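Local coordinates for uncharacterized protein (Danio rerio, PDB 5HBA), which is the globular C1q domain of complement 1q subcomponent subunit A and probably takes part in target recognition by the complement pathway of innate immunity, at residues Phe6-Glu12 with Arg121-Asn127; Gly48-Phe54 with Gly92-Leu98; Ala16-Val22 with Trp105-Ala110; Glu59-Cys63 with Phe109-Gly113; Phe54-Gly60 with Ser85-Ser91. One frame throughout, in Å; residues are numbered along the deposited sequence.

Contact 1. Residues Phe6-Glu12 with Arg121-Asn127; sequences FSVLRNE and RLYAVFN
Phe6 turns its ring edge to the face of Phe126, planes 78° apart and centroids 5.3 Å from each other, in a T-shaped pair. Val8 lies alongside Phe126, pointing the same way, and its CG2 rests on Phe126 CB at 3.6 Å; such flat and branched apolar groups suit the interior. Beyond them Arg10 runs extended past Leu122 O. A water accepting from Arg10 NE at 3.1 Å and from Leu122 N links the strands, NH1 and NH2 donate to Thr23 O and Ser14 O, and the Glu12 carboxylate lies over one guanidinium face, a long salt bridge by charge alone. The opposite face is mixed. The Ser7 hydroxyl, swung to the Asn127 amide by a chi1 of -179°, donates to Asn127 OD1 at 2.6 Å, while Asn127 ND2 reaches Gly93 O of the second subunit. In the apolar part Leu9 CD1 meets Tyr123 CE1 at 3.8 Å. Backbone bonds pair Val8 with Phe126 and Arg10 with Ala124, characteristic of the C1q/TNF jelly roll.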
# COMPACT_ATOMS: atom_id res chain seq x y z
N PHE A 6 11.16 6.32 6.54
CA PHE A 6 10.40 6.66 7.74
C PHE A 6 9.08 5.91 7.86
O PHE A 6 8.50 5.45 6.86
CB PHE A 6 10.12 8.17 7.80
CG PHE A 6 9.07 8.63 6.83
CD1 PHE A 6 7.72 8.60 7.18
CD2 PHE A 6 9.43 9.10 5.58
CE1 PHE A 6 6.74 9.01 6.28
CE2 PHE A 6 8.46 9.52 4.67
CZ PHE A 6 7.11 9.47 5.02
N SER A 7 8.61 5.81 9.10
CA SER A 7 7.30 5.26 9.40
C SER A 7 6.78 6.00 10.63
O SER A 7 7.38 5.92 11.72
CB SER A 7 7.41 3.76 9.69
OG SER A 7 6.14 3.21 9.96
N VAL A 8 5.69 6.74 10.45
CA VAL A 8 5.12 7.54 11.54
C VAL A 8 3.67 7.16 11.80
O VAL A 8 2.92 6.84 10.87
CB VAL A 8 5.25 9.06 11.26
CG1 VAL A 8 6.71 9.48 11.33
CG2 VAL A 8 4.66 9.40 9.88
N LEU A 9 3.28 7.19 13.07
CA LEU A 9 1.96 6.73 13.50
C LEU A 9 1.15 7.83 14.19
O LEU A 9 1.69 8.60 14.99
CB LEU A 9 2.11 5.53 14.44
CG LEU A 9 0.93 5.05 15.29
CD1 LEU A 9 -0.20 4.45 14.46
CD2 LEU A 9 1.41 4.04 16.33
N ARG A 10 -0.13 7.91 13.86
CA ARG A 10 -1.03 8.80 14.58
C ARG A 10 -2.06 7.94 15.28
O ARG A 10 -2.82 7.24 14.61
CB ARG A 10 -1.75 9.76 13.62
CG ARG A 10 -2.70 10.71 14.37
CD ARG A 10 -3.58 11.53 13.43
NE ARG A 10 -4.52 12.33 14.22
CZ ARG A 10 -4.31 13.59 14.59
NH1 ARG A 10 -3.19 14.21 14.23
NH2 ARG A 10 -5.22 14.23 15.32
N ASN A 11 -2.06 7.98 16.61
CA ASN A 11 -3.04 7.27 17.42
C ASN A 11 -3.34 8.09 18.67
O ASN A 11 -2.64 7.98 19.67
CB ASN A 11 -2.53 5.88 17.83
CG ASN A 11 -3.61 5.02 18.49
OD1 ASN A 11 -4.80 5.20 18.24
ND2 ASN A 11 -3.20 4.08 19.33
N GLU A 12 -4.37 8.93 18.58
CA GLU A 12 -4.65 9.91 19.62
C GLU A 12 -6.13 10.32 19.65
O GLU A 12 -6.88 10.04 18.70
CB GLU A 12 -3.76 11.15 19.45
CG GLU A 12 -3.72 11.69 18.03
CD GLU A 12 -2.74 12.85 17.85
OE1 GLU A 12 -3.05 13.96 18.31
OE2 GLU A 12 -1.68 12.65 17.23
N ARG A 121 -11.47 12.13 14.76
CA ARG A 121 -10.29 11.37 15.10
C ARG A 121 -9.80 10.62 13.88
O ARG A 121 -10.60 10.24 13.00
CB ARG A 121 -10.58 10.35 16.21
CG ARG A 121 -10.98 10.94 17.54
CD ARG A 121 -11.02 9.85 18.62
NE ARG A 121 -9.75 9.11 18.66
CZ ARG A 121 -9.47 8.11 19.50
NH1 ARG A 121 -10.36 7.72 20.40
NH2 ARG A 121 -8.29 7.51 19.44
N LEU A 122 -8.49 10.40 13.81
CA LEU A 122 -7.93 9.72 12.65
C LEU A 122 -6.75 8.85 13.04
O LEU A 122 -5.76 9.33 13.60
CB LEU A 122 -7.48 10.74 11.59
CG LEU A 122 -6.73 10.22 10.36
CD1 LEU A 122 -7.69 9.56 9.37
CD2 LEU A 122 -5.98 11.38 9.69
N TYR A 123 -6.85 7.55 12.74
CA TYR A 123 -5.74 6.64 12.93
C TYR A 123 -4.97 6.63 11.62
O TYR A 123 -5.57 6.51 10.56
CB TYR A 123 -6.28 5.25 13.22
CG TYR A 123 -5.23 4.17 13.37
CD1 TYR A 123 -4.58 3.97 14.58
CD2 TYR A 123 -4.93 3.32 12.31
CE1 TYR A 123 -3.64 2.95 14.73
CE2 TYR A 123 -3.98 2.31 12.44
CZ TYR A 123 -3.34 2.14 13.65
OH TYR A 123 -2.41 1.14 13.79
N ALA A 124 -3.65 6.81 11.68
CA ALA A 124 -2.89 6.86 10.44
C ALA A 124 -1.46 6.35 10.58
O ALA A 124 -0.78 6.67 11.54
CB ALA A 124 -2.90 8.30 9.86
N VAL A 125 -1.04 5.54 9.61
CA VAL A 125 0.36 5.13 9.47
C VAL A 125 0.85 5.68 8.13
O VAL A 125 0.24 5.44 7.09
CB VAL A 125 0.51 3.58 9.50
CG1 VAL A 125 1.97 3.18 9.31
CG2 VAL A 125 -0.00 3.02 10.84
N PHE A 126 1.92 6.47 8.16
CA PHE A 126 2.44 7.12 6.96
C PHE A 126 3.87 6.63 6.80
O PHE A 126 4.69 6.77 7.73
CB PHE A 126 2.42 8.64 7.15
CG PHE A 126 2.73 9.44 5.91
CD1 PHE A 126 2.62 8.89 4.64
CD2 PHE A 126 3.15 10.77 6.02
CE1 PHE A 126 2.90 9.64 3.50
CE2 PHE A 126 3.43 11.53 4.88
CZ PHE A 126 3.31 10.96 3.62
N ASN A 127 4.17 6.05 5.64
CA ASN A 127 5.48 5.44 5.39
C ASN A 127 6.13 5.99 4.13
O ASN A 127 5.45 6.39 3.18
CB ASN A 127 5.33 3.92 5.24
CG ASN A 127 4.67 3.29 6.44
OD1 ASN A 127 5.05 3.55 7.58
ND2 ASN A 127 3.67 2.44 6.19
O HOH W 1 -6.83 11.28 15.96
O HOH W 2 -6.03 8.54 16.23

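Contact 2. Residues Gly48-Phe54 with Gly92-Leu98; sequences GVYYFVF and GGAVLTL
Phe54 lays its ring against the backbone of Gly92. From CB, the side chain leaves with CG between the backbone N and the carbonyl carbon (chi1 67°), which turns the ring over the glycine. CG is 3.9 Å from Gly92 O and CD2 3.3 Å; CE2 is 3.6 Å from both Gly92 O and Gly92 C. On the other side CE1 lies 3.8 Å from Gly92 N, and at the tip CZ is 3.7 Å from that nitrogen, which stands over the ring centre. Glycine suits this place, since a CB would probably run into Phe54 CZ. The ring also packs on Ile106. Cutting Phe54 back to alanine is likely to open a gap over the Gly92 backbone and cost Ile106 one of its packing partners. Farther along the same face, Leu98 CD1 fits between two rings, 3.7 Å from both Tyr50 CD1 and Phe52 CZ. Strand 120-133 flanks strand 48-59 on its other side, strands 62-68 and 103-109 pack beneath the aromatic face, and Tyr51 and Val95 face the neighbouring subunits.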
# COMPACT_ATOMS: atom_id res chain seq x y z
N GLY A 48 15.86 13.03 -5.12
CA GLY A 48 15.73 11.72 -5.74
C GLY A 48 14.30 11.27 -5.93
O GLY A 48 13.36 12.07 -5.85
N VAL A 49 14.14 9.97 -6.18
CA VAL A 49 12.84 9.38 -6.42
C VAL A 49 12.44 8.60 -5.17
O VAL A 49 13.23 7.80 -4.65
CB VAL A 49 12.88 8.49 -7.67
CG1 VAL A 49 11.55 7.77 -7.85
CG2 VAL A 49 13.19 9.34 -8.90
N TYR A 50 11.22 8.84 -4.68
CA TYR A 50 10.79 8.29 -3.40
C TYR A 50 9.52 7.47 -3.53
O TYR A 50 8.73 7.71 -4.44
CB TYR A 50 10.51 9.44 -2.43
CG TYR A 50 11.73 10.09 -1.84
CD1 TYR A 50 12.46 11.03 -2.56
CD2 TYR A 50 12.15 9.78 -0.55
CE1 TYR A 50 13.58 11.64 -2.02
CE2 TYR A 50 13.26 10.38 0.00
CZ TYR A 50 13.98 11.30 -0.73
OH TYR A 50 15.08 11.89 -0.16
N TYR A 51 9.31 6.54 -2.60
CA TYR A 51 8.00 5.92 -2.47
C TYR A 51 7.31 6.39 -1.18
O TYR A 51 7.93 6.41 -0.11
CB TYR A 51 8.10 4.38 -2.49
CG TYR A 51 6.77 3.69 -2.32
CD1 TYR A 51 5.78 3.81 -3.29
CD2 TYR A 51 6.48 2.95 -1.18
CE1 TYR A 51 4.56 3.20 -3.14
CE2 TYR A 51 5.26 2.33 -1.02
CZ TYR A 51 4.31 2.45 -2.01
OH TYR A 51 3.09 1.84 -1.85
N PHE A 52 6.04 6.75 -1.30
CA PHE A 52 5.24 7.15 -0.13
C PHE A 52 3.95 6.31 -0.10
O PHE A 52 3.38 6.02 -1.15
CB PHE A 52 4.86 8.63 -0.21
CG PHE A 52 6.02 9.57 -0.08
CD1 PHE A 52 6.43 10.02 1.17
CD2 PHE A 52 6.69 10.03 -1.21
CE1 PHE A 52 7.51 10.90 1.29
CE2 PHE A 52 7.76 10.91 -1.09
CZ PHE A 52 8.17 11.34 0.16
N VAL A 53 3.51 5.95 1.09
CA VAL A 53 2.26 5.21 1.25
C VAL A 53 1.67 5.49 2.62
O VAL A 53 2.42 5.66 3.60
CB VAL A 53 2.47 3.68 1.02
CG1 VAL A 53 3.25 3.05 2.16
CG2 VAL A 53 1.13 2.96 0.84
N PHE A 54 0.35 5.58 2.70
CA PHE A 54 -0.31 5.74 3.99
C PHE A 54 -1.44 4.72 4.16
O PHE A 54 -1.98 4.20 3.18
CB PHE A 54 -0.85 7.16 4.15
CG PHE A 54 -1.96 7.50 3.21
CD1 PHE A 54 -3.28 7.21 3.54
CD2 PHE A 54 -1.70 8.09 1.99
CE1 PHE A 54 -4.31 7.49 2.68
CE2 PHE A 54 -2.74 8.38 1.10
CZ PHE A 54 -4.04 8.09 1.45
N GLY A 92 -3.27 4.72 0.22
CA GLY A 92 -2.93 5.44 -1.00
C GLY A 92 -1.44 5.73 -0.96
O GLY A 92 -0.79 5.54 0.07
N GLY A 93 -0.90 6.19 -2.08
CA GLY A 93 0.51 6.47 -2.14
C GLY A 93 0.99 6.59 -3.56
O GLY A 93 0.22 6.37 -4.51
N ALA A 94 2.26 6.94 -3.73
CA ALA A 94 2.80 7.21 -5.06
C ALA A 94 4.32 7.16 -5.08
O ALA A 94 4.96 7.27 -4.03
CB ALA A 94 2.32 8.57 -5.56
N VAL A 95 4.88 6.97 -6.27
CA VAL A 95 6.31 7.18 -6.49
C VAL A 95 6.52 8.61 -6.99
O VAL A 95 6.00 8.99 -8.05
CB VAL A 95 6.90 6.17 -7.48
CG1 VAL A 95 8.27 6.62 -7.96
CG2 VAL A 95 7.01 4.80 -6.82
N LEU A 96 7.27 9.40 -6.23
CA LEU A 96 7.44 10.82 -6.54
C LEU A 96 8.91 11.21 -6.69
O LEU A 96 9.77 10.70 -5.98
CB LEU A 96 6.82 11.67 -5.42
CG LEU A 96 5.35 11.45 -5.07
CD1 LEU A 96 4.94 12.34 -3.89
CD2 LEU A 96 4.48 11.72 -6.27
N THR A 97 9.17 12.14 -7.61
CA THR A 97 10.49 12.73 -7.77
C THR A 97 10.53 14.02 -6.97
O THR A 97 9.69 14.90 -7.19
CB THR A 97 10.77 13.09 -9.25
OG1 THR A 97 10.53 11.94 -10.07
CG2 THR A 97 12.20 13.54 -9.44
N LEU A 98 11.49 14.14 -6.06
CA LEU A 98 11.55 15.31 -5.18
C LEU A 98 12.87 16.07 -5.30
O LEU A 98 13.93 15.47 -5.49
CB LEU A 98 11.32 14.89 -3.73
CG LEU A 98 10.04 14.13 -3.37
CD1 LEU A 98 10.09 13.73 -1.89
CD2 LEU A 98 8.81 14.97 -3.65

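Contact 3. Residues Ala16-Val22 with Trp105-Ala110; sequences AQYKQPV and WIEPFA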
# COMPACT_ATOMS: atom_id res chain seq x y z
N ALA A 16 -8.30 15.29 13.83
CA ALA A 16 -7.37 15.75 12.80
C ALA A 16 -8.08 16.76 11.90
O ALA A 16 -9.02 16.41 11.19
CB ALA A 16 -6.85 14.56 11.98
N GLN A 17 -7.62 18.01 11.94
CA GLN A 17 -8.22 19.11 11.19
C GLN A 17 -8.30 18.83 9.70
O GLN A 17 -7.38 18.24 9.12
CB GLN A 17 -7.38 20.36 11.40
CG GLN A 17 -7.42 20.92 12.80
CD GLN A 17 -8.76 21.56 13.12
OE1 GLN A 17 -9.28 22.37 12.35
NE2 GLN A 17 -9.33 21.18 14.26
N TYR A 18 -9.39 19.27 9.07
CA TYR A 18 -9.51 19.20 7.62
C TYR A 18 -8.57 20.22 6.97
O TYR A 18 -8.34 21.32 7.50
CB TYR A 18 -10.94 19.48 7.17
CG TYR A 18 -11.92 18.36 7.47
CD1 TYR A 18 -11.71 17.07 6.97
CD2 TYR A 18 -13.07 18.59 8.21
CE1 TYR A 18 -12.62 16.04 7.22
CE2 TYR A 18 -13.99 17.56 8.47
CZ TYR A 18 -13.75 16.29 7.97
OH TYR A 18 -14.64 15.28 8.23
N LYS A 19 -8.01 19.82 5.83
CA LYS A 19 -7.18 20.68 4.99
C LYS A 19 -5.94 21.24 5.69
O LYS A 19 -5.48 22.33 5.38
CB LYS A 19 -8.03 21.81 4.36
CG LYS A 19 -9.29 21.30 3.67
CD LYS A 19 -10.13 22.45 3.09
CE LYS A 19 -9.43 23.14 1.91
NZ LYS A 19 -9.28 22.24 0.73
N GLN A 20 -5.42 20.47 6.64
CA GLN A 20 -4.12 20.74 7.26
C GLN A 20 -3.37 19.42 7.27
O GLN A 20 -4.00 18.35 7.28
CB GLN A 20 -4.30 21.23 8.70
CG GLN A 20 -5.01 22.56 8.81
CD GLN A 20 -5.00 23.13 10.23
OE1 GLN A 20 -4.76 22.41 11.20
NE2 GLN A 20 -5.25 24.43 10.34
N PRO A 21 -2.03 19.48 7.28
CA PRO A 21 -1.28 18.22 7.33
C PRO A 21 -1.61 17.38 8.56
O PRO A 21 -1.69 17.91 9.68
CB PRO A 21 0.18 18.68 7.37
CG PRO A 21 0.17 19.99 6.66
CD PRO A 21 -1.17 20.63 6.97
N VAL A 22 -1.81 16.09 8.35
CA VAL A 22 -1.99 15.17 9.48
C VAL A 22 -0.72 15.20 10.31
O VAL A 22 0.39 15.06 9.77
CB VAL A 22 -2.22 13.73 9.01
CG1 VAL A 22 -2.35 12.79 10.23
CG2 VAL A 22 -3.46 13.64 8.12
N TRP A 105 3.14 15.38 2.36
CA TRP A 105 2.30 15.14 3.53
C TRP A 105 0.96 14.53 3.12
O TRP A 105 0.66 14.41 1.93
CB TRP A 105 2.10 16.43 4.33
CG TRP A 105 1.23 17.49 3.67
CD1 TRP A 105 -0.09 17.74 3.95
CD2 TRP A 105 1.61 18.47 2.67
NE1 TRP A 105 -0.55 18.79 3.18
CE2 TRP A 105 0.47 19.25 2.39
CE3 TRP A 105 2.80 18.75 1.99
CZ2 TRP A 105 0.48 20.30 1.46
CZ3 TRP A 105 2.81 19.78 1.06
CH2 TRP A 105 1.66 20.55 0.81
N ILE A 106 0.16 14.23 4.11
CA ILE A 106 -1.22 13.91 3.95
C ILE A 106 -2.08 14.83 4.74
O ILE A 106 -1.74 15.36 5.73
CB ILE A 106 -1.54 12.46 4.30
CG1 ILE A 106 -1.21 12.14 5.76
CG2 ILE A 106 -0.79 11.55 3.37
CD1 ILE A 106 -1.49 10.73 6.21
N GLU A 107 -3.27 14.94 4.26
CA GLU A 107 -4.29 15.94 4.52
C GLU A 107 -5.69 15.34 4.34
O GLU A 107 -5.98 14.70 3.31
CB GLU A 107 -4.03 17.18 3.64
CG GLU A 107 -4.94 18.35 3.83
CD GLU A 107 -4.54 19.52 2.93
OE1 GLU A 107 -3.56 19.38 2.15
OE2 GLU A 107 -5.20 20.58 3.00
N PRO A 108 -6.48 15.40 5.38
CA PRO A 108 -7.87 14.98 5.25
C PRO A 108 -8.71 16.09 4.63
O PRO A 108 -8.36 17.27 4.75
CB PRO A 108 -8.32 14.75 6.71
CG PRO A 108 -7.08 14.92 7.56
CD PRO A 108 -6.14 15.78 6.77
N PHE A 109 -9.80 15.70 3.96
CA PHE A 109 -10.81 16.65 3.50
C PHE A 109 -12.21 16.02 3.59
O PHE A 109 -12.34 14.81 3.78
CB PHE A 109 -10.51 17.17 2.09
CG PHE A 109 -10.57 16.14 1.00
CD1 PHE A 109 -9.52 15.25 0.79
CD2 PHE A 109 -11.66 16.10 0.12
CE1 PHE A 109 -9.58 14.31 -0.25
CE2 PHE A 109 -11.72 15.18 -0.93
CZ PHE A 109 -10.68 14.28 -1.11
N ALA A 110 -13.24 16.85 3.53
CA ALA A 110 -14.61 16.34 3.51
C ALA A 110 -15.05 16.20 2.06
O ALA A 110 -15.44 17.17 1.41
CB ALA A 110 -15.55 17.26 4.28
O HOH W 3 1.23 14.39 6.99
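A chi1 of 71° swings the indole of Trp105 so that one face receives Pro21, whose CG stands 3.9 Å from the centroid of the five-membered ring, a CH-pi contact. Val22 CG2, anti to the carbonyl carbon, meets Ile106 CG1 at 3.6 Å and Pro108 CD at 3.7 Å, so short apolar residues fill the seam. Two straight backbone bonds fix the path: Lys19 N gives to Pro108 O at 2.8 Å, and Val22 N to Ile106 O at 2.7 Å. Lys19 lies within a type II beta turn from Gln17 to Gln20, and its N-H ties that turn to the strand; here the loop after strand 15-16 folds over strand 103-109 of the second sheet of the sandwich. Glu107 extends under the turn, its CG 3.6 Å from Gln20 N; a bond from Trp105 NE1 to its OE1 is doubtful. Were Glu107 a glycine, the turn would probably lose the methylene packing beneath it and a gap would open there. Tyr18 CZ is 4.2 Å from Ala110 CB, which lies over one face of the ring.

Contact 4. Residues Glu59-Cys63 with Phe109-Gly113; sequences EGRLC and FAGDG
Cys63 places CB squarely over the ring of Phe109, 3.5 Å from its centroid and 14° off the normal, while its sulfur sits obliquely to the same ring. SG also comes within 3.7 Å of Gly111 CA, where a CB would probably strike it. Phe109 N donates to Cys63 O at 3.1 Å from above the carbonyl plane. Beside this pair Arg61, its chain bent at chi3 (60°), brings one guanidinium face over Ala110 CA and Gly111 N. In the plane of that group NH2 meets Asp112 OD1 at 3.2 Å, a salt bridge whose carboxylate is turned 79° from the guanidinium. A water takes hydrogens from Arg61 NH1 and Cys63 N and gives one to Phe109 O at 2.6 Å. Farther out, Arg65 makes a cation-pi contact with the Phe109 ring. Cysteine suits its place because its sulfur is bonded to Cys79: the disulfide fixes Cys63, and so the surface on which Phe109 packs, while the salt bridge and the water probably hold the irregular loop itself.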
# COMPACT_ATOMS: atom_id res chain seq x y z
N GLU A 59 -14.02 7.08 11.63
CA GLU A 59 -15.41 6.64 11.63
C GLU A 59 -16.16 7.36 10.50
O GLU A 59 -16.06 8.59 10.37
CB GLU A 59 -16.07 6.93 12.99
CG GLU A 59 -17.53 6.50 13.11
CD GLU A 59 -17.69 5.05 13.52
OE1 GLU A 59 -16.71 4.28 13.42
OE2 GLU A 59 -18.81 4.67 13.94
N GLY A 60 -16.87 6.61 9.67
CA GLY A 60 -17.62 7.20 8.57
C GLY A 60 -16.73 7.53 7.38
O GLY A 60 -15.62 6.99 7.26
N ARG A 61 -17.21 8.41 6.51
CA ARG A 61 -16.49 8.78 5.29
C ARG A 61 -15.08 9.31 5.59
O ARG A 61 -14.89 10.16 6.46
CB ARG A 61 -17.28 9.84 4.51
CG ARG A 61 -16.65 10.23 3.17
CD ARG A 61 -16.66 11.74 2.96
NE ARG A 61 -15.91 12.42 4.01
CZ ARG A 61 -16.37 13.43 4.74
NH1 ARG A 61 -15.61 13.97 5.69
NH2 ARG A 61 -17.60 13.90 4.52
N LEU A 62 -14.09 8.77 4.87
CA LEU A 62 -12.70 9.22 5.02
C LEU A 62 -12.10 9.54 3.66
O LEU A 62 -12.01 8.67 2.78
CB LEU A 62 -11.84 8.17 5.74
CG LEU A 62 -10.34 8.53 5.86
CD1 LEU A 62 -10.12 9.89 6.52
CD2 LEU A 62 -9.59 7.46 6.62
N CYS A 63 -11.69 10.79 3.50
CA CYS A 63 -11.00 11.25 2.31
C CYS A 63 -9.65 11.84 2.72
O CYS A 63 -9.56 12.67 3.63
CB CYS A 63 -11.83 12.31 1.60
SG CYS A 63 -13.13 11.65 0.53
N PHE A 109 -9.80 15.70 3.96
CA PHE A 109 -10.81 16.65 3.50
C PHE A 109 -12.21 16.02 3.59
O PHE A 109 -12.34 14.81 3.78
CB PHE A 109 -10.51 17.17 2.09
CG PHE A 109 -10.57 16.14 1.00
CD1 PHE A 109 -9.52 15.25 0.79
CD2 PHE A 109 -11.66 16.10 0.12
CE1 PHE A 109 -9.58 14.31 -0.25
CE2 PHE A 109 -11.72 15.18 -0.93
CZ PHE A 109 -10.68 14.28 -1.11
N ALA A 110 -13.24 16.85 3.53
CA ALA A 110 -14.61 16.34 3.51
C ALA A 110 -15.05 16.20 2.06
O ALA A 110 -15.44 17.17 1.41
CB ALA A 110 -15.55 17.26 4.28
N GLY A 111 -14.96 14.97 1.55
CA GLY A 111 -15.25 14.67 0.16
C GLY A 111 -16.67 14.93 -0.30
O GLY A 111 -16.93 14.97 -1.50
N ASP A 112 -17.60 15.09 0.64
CA ASP A 112 -18.96 15.50 0.29
C ASP A 112 -19.62 16.20 1.48
O ASP A 112 -18.96 16.47 2.49
CB ASP A 112 -19.79 14.31 -0.23
CG ASP A 112 -20.02 13.23 0.84
OD1 ASP A 112 -19.44 13.33 1.94
OD2 ASP A 112 -20.77 12.26 0.57
N GLY A 113 -20.91 16.50 1.36
CA GLY A 113 -21.62 17.17 2.44
C GLY A 113 -21.39 18.67 2.42
O GLY A 113 -20.61 19.17 1.60
O HOH W 4 -12.57 12.81 5.40

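Contact 5. Residues Phe54-Gly60 with Ser85-Ser91; sequences FHASSEG and SVSLVVS
The outer half of the antiparallel pairing between strands 48-59 and 87-98 of the jelly-roll sheet lies here, running out to the less regular end at Gly60. Its tight centre is at Ala56 and Val90, which exchange two backbone bonds, Ala56 N to Val90 O at 2.9 Å and Val90 N to Ala56 O at 2.7 Å. The small alanine suits a place where Ala124 and Leu64 also pack. Toward Phe54, His55 and Ser91 stand on the other face. The imidazole, its CG anti to the carbonyl carbon (chi1 -47°), presents ND1 at the ring edge to Ser91 OG, which lies in the ring plane at 2.8 Å; either atom could be the donor. Nearby, His55 CB touches Val89 CG1 at 4.0 Å. Beyond Ala56 the direct backbone bonds lapse, Ser58 O standing 4.1 Å from Leu88 N. A water there takes a hydrogen from Leu88 N and gives one to Gly60 O. The pairing closes where Gly60 N donates to Val86 O at 2.7 Å; the positive phi there (80°) favours glycine. Ser91 packs on Ser91 of both neighbouring subunits, and Val89 N bonds to Asp80 of the second subunit. The Ser91 hydroxyl and His55 ND1 therefore satisfy each other, probably near the trimer axis, whereas between Ala56 and Gly60 water probably stands in for a direct strand-to-strand bond.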
# COMPACT_ATOMS: atom_id res chain seq x y z
N PHE A 54 0.35 5.58 2.70
CA PHE A 54 -0.31 5.74 3.99
C PHE A 54 -1.44 4.72 4.16
O PHE A 54 -1.98 4.20 3.18
CB PHE A 54 -0.85 7.16 4.15
CG PHE A 54 -1.96 7.50 3.21
CD1 PHE A 54 -3.28 7.21 3.54
CD2 PHE A 54 -1.70 8.09 1.99
CE1 PHE A 54 -4.31 7.49 2.68
CE2 PHE A 54 -2.74 8.38 1.10
CZ PHE A 54 -4.04 8.09 1.45
N HIS A 55 -1.80 4.46 5.42
CA HIS A 55 -2.94 3.60 5.74
C HIS A 55 -3.68 4.28 6.89
O HIS A 55 -3.10 4.52 7.96
CB HIS A 55 -2.50 2.20 6.20
CG HIS A 55 -1.47 1.57 5.32
ND1 HIS A 55 -1.77 0.96 4.12
CD2 HIS A 55 -0.13 1.41 5.49
CE1 HIS A 55 -0.67 0.49 3.58
NE2 HIS A 55 0.35 0.75 4.38
N ALA A 56 -4.96 4.59 6.68
CA ALA A 56 -5.66 5.43 7.65
C ALA A 56 -7.13 5.10 7.80
O ALA A 56 -7.79 4.71 6.82
CB ALA A 56 -5.48 6.92 7.27
N SER A 57 -7.65 5.27 9.01
CA SER A 57 -9.06 5.06 9.29
C SER A 57 -9.69 6.12 10.17
O SER A 57 -9.05 6.67 11.08
CB SER A 57 -9.35 3.65 9.86
OG SER A 57 -8.44 3.28 10.87
N SER A 58 -10.96 6.39 9.90
CA SER A 58 -11.78 7.28 10.70
C SER A 58 -13.17 6.66 10.70
O SER A 58 -13.47 5.81 9.86
CB SER A 58 -11.85 8.65 10.03
OG SER A 58 -12.71 9.51 10.74
N GLU A 59 -14.02 7.08 11.63
CA GLU A 59 -15.41 6.64 11.63
C GLU A 59 -16.16 7.36 10.50
O GLU A 59 -16.06 8.59 10.37
CB GLU A 59 -16.07 6.93 12.99
CG GLU A 59 -17.53 6.50 13.11
CD GLU A 59 -17.69 5.05 13.52
OE1 GLU A 59 -16.71 4.28 13.42
OE2 GLU A 59 -18.81 4.67 13.94
N GLY A 60 -16.87 6.61 9.67
CA GLY A 60 -17.62 7.20 8.57
C GLY A 60 -16.73 7.53 7.38
O GLY A 60 -15.62 6.99 7.26
N SER A 85 -21.65 4.81 10.41
CA SER A 85 -21.36 3.90 11.51
C SER A 85 -20.14 3.01 11.24
O SER A 85 -19.64 2.34 12.14
CB SER A 85 -22.58 3.03 11.80
OG SER A 85 -23.08 2.44 10.60
N VAL A 86 -19.66 3.03 10.00
CA VAL A 86 -18.62 2.11 9.56
C VAL A 86 -17.23 2.78 9.54
O VAL A 86 -17.10 3.96 9.21
CB VAL A 86 -18.99 1.52 8.18
CG1 VAL A 86 -17.82 0.77 7.55
CG2 VAL A 86 -20.21 0.61 8.31
N SER A 87 -16.21 2.02 9.94
CA SER A 87 -14.82 2.49 9.95
C SER A 87 -13.96 1.57 9.07
O SER A 87 -13.88 0.37 9.32
CB SER A 87 -14.29 2.50 11.39
OG SER A 87 -12.97 3.00 11.44
N LEU A 88 -13.33 2.14 8.04
CA LEU A 88 -12.53 1.35 7.10
C LEU A 88 -11.11 1.91 6.97
O LEU A 88 -10.86 3.06 7.35
CB LEU A 88 -13.20 1.34 5.72
CG LEU A 88 -14.64 0.83 5.60
CD1 LEU A 88 -15.15 0.95 4.16
CD2 LEU A 88 -14.72 -0.61 6.08
N VAL A 89 -10.18 1.11 6.45
CA VAL A 89 -8.82 1.59 6.21
C VAL A 89 -8.66 2.01 4.76
O VAL A 89 -8.80 1.19 3.85
CB VAL A 89 -7.76 0.52 6.56
CG1 VAL A 89 -6.35 1.01 6.19
CG2 VAL A 89 -7.83 0.17 8.06
N VAL A 90 -8.40 3.30 4.54
CA VAL A 90 -8.08 3.79 3.21
C VAL A 90 -6.57 3.81 3.06
O VAL A 90 -5.86 4.29 3.95
CB VAL A 90 -8.56 5.24 2.98
CG1 VAL A 90 -8.39 5.63 1.51
CG2 VAL A 90 -9.99 5.40 3.39
N SER A 91 -6.07 3.30 1.94
CA SER A 91 -4.65 3.35 1.65
C SER A 91 -4.41 4.04 0.32
O SER A 91 -5.24 3.97 -0.60
CB SER A 91 -4.07 1.94 1.61
OG SER A 91 -4.26 1.29 2.84
O HOH W 5 -10.50 4.52 13.28
O HOH W 6 -14.23 4.71 6.83

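Contacts 1, 2 and 5 share one sheet: strand 48-59 lies between 87-98 and 120-133, so contact 5 continues contact 2 through Phe54, and Val53 and His55 join both to contact 1. These three are buried and also face the neighbouring subunits. Contact 3 lays a loop leaving the first sheet on strand 103-109 of the second, and contact 4 lies at the end of that second sheet; they meet at Phe109 and Ala110, and no other chain of the assembly touches them. Contact 3 is partly buried, contact 4 at the surface. Chemistry follows place: aromatic packing dominates contact 2 and the inner face of contact 1, hydroxyls and water enter contact 5, prolines line contact 3, and contact 4 relies on a charged pair beside a disulfide.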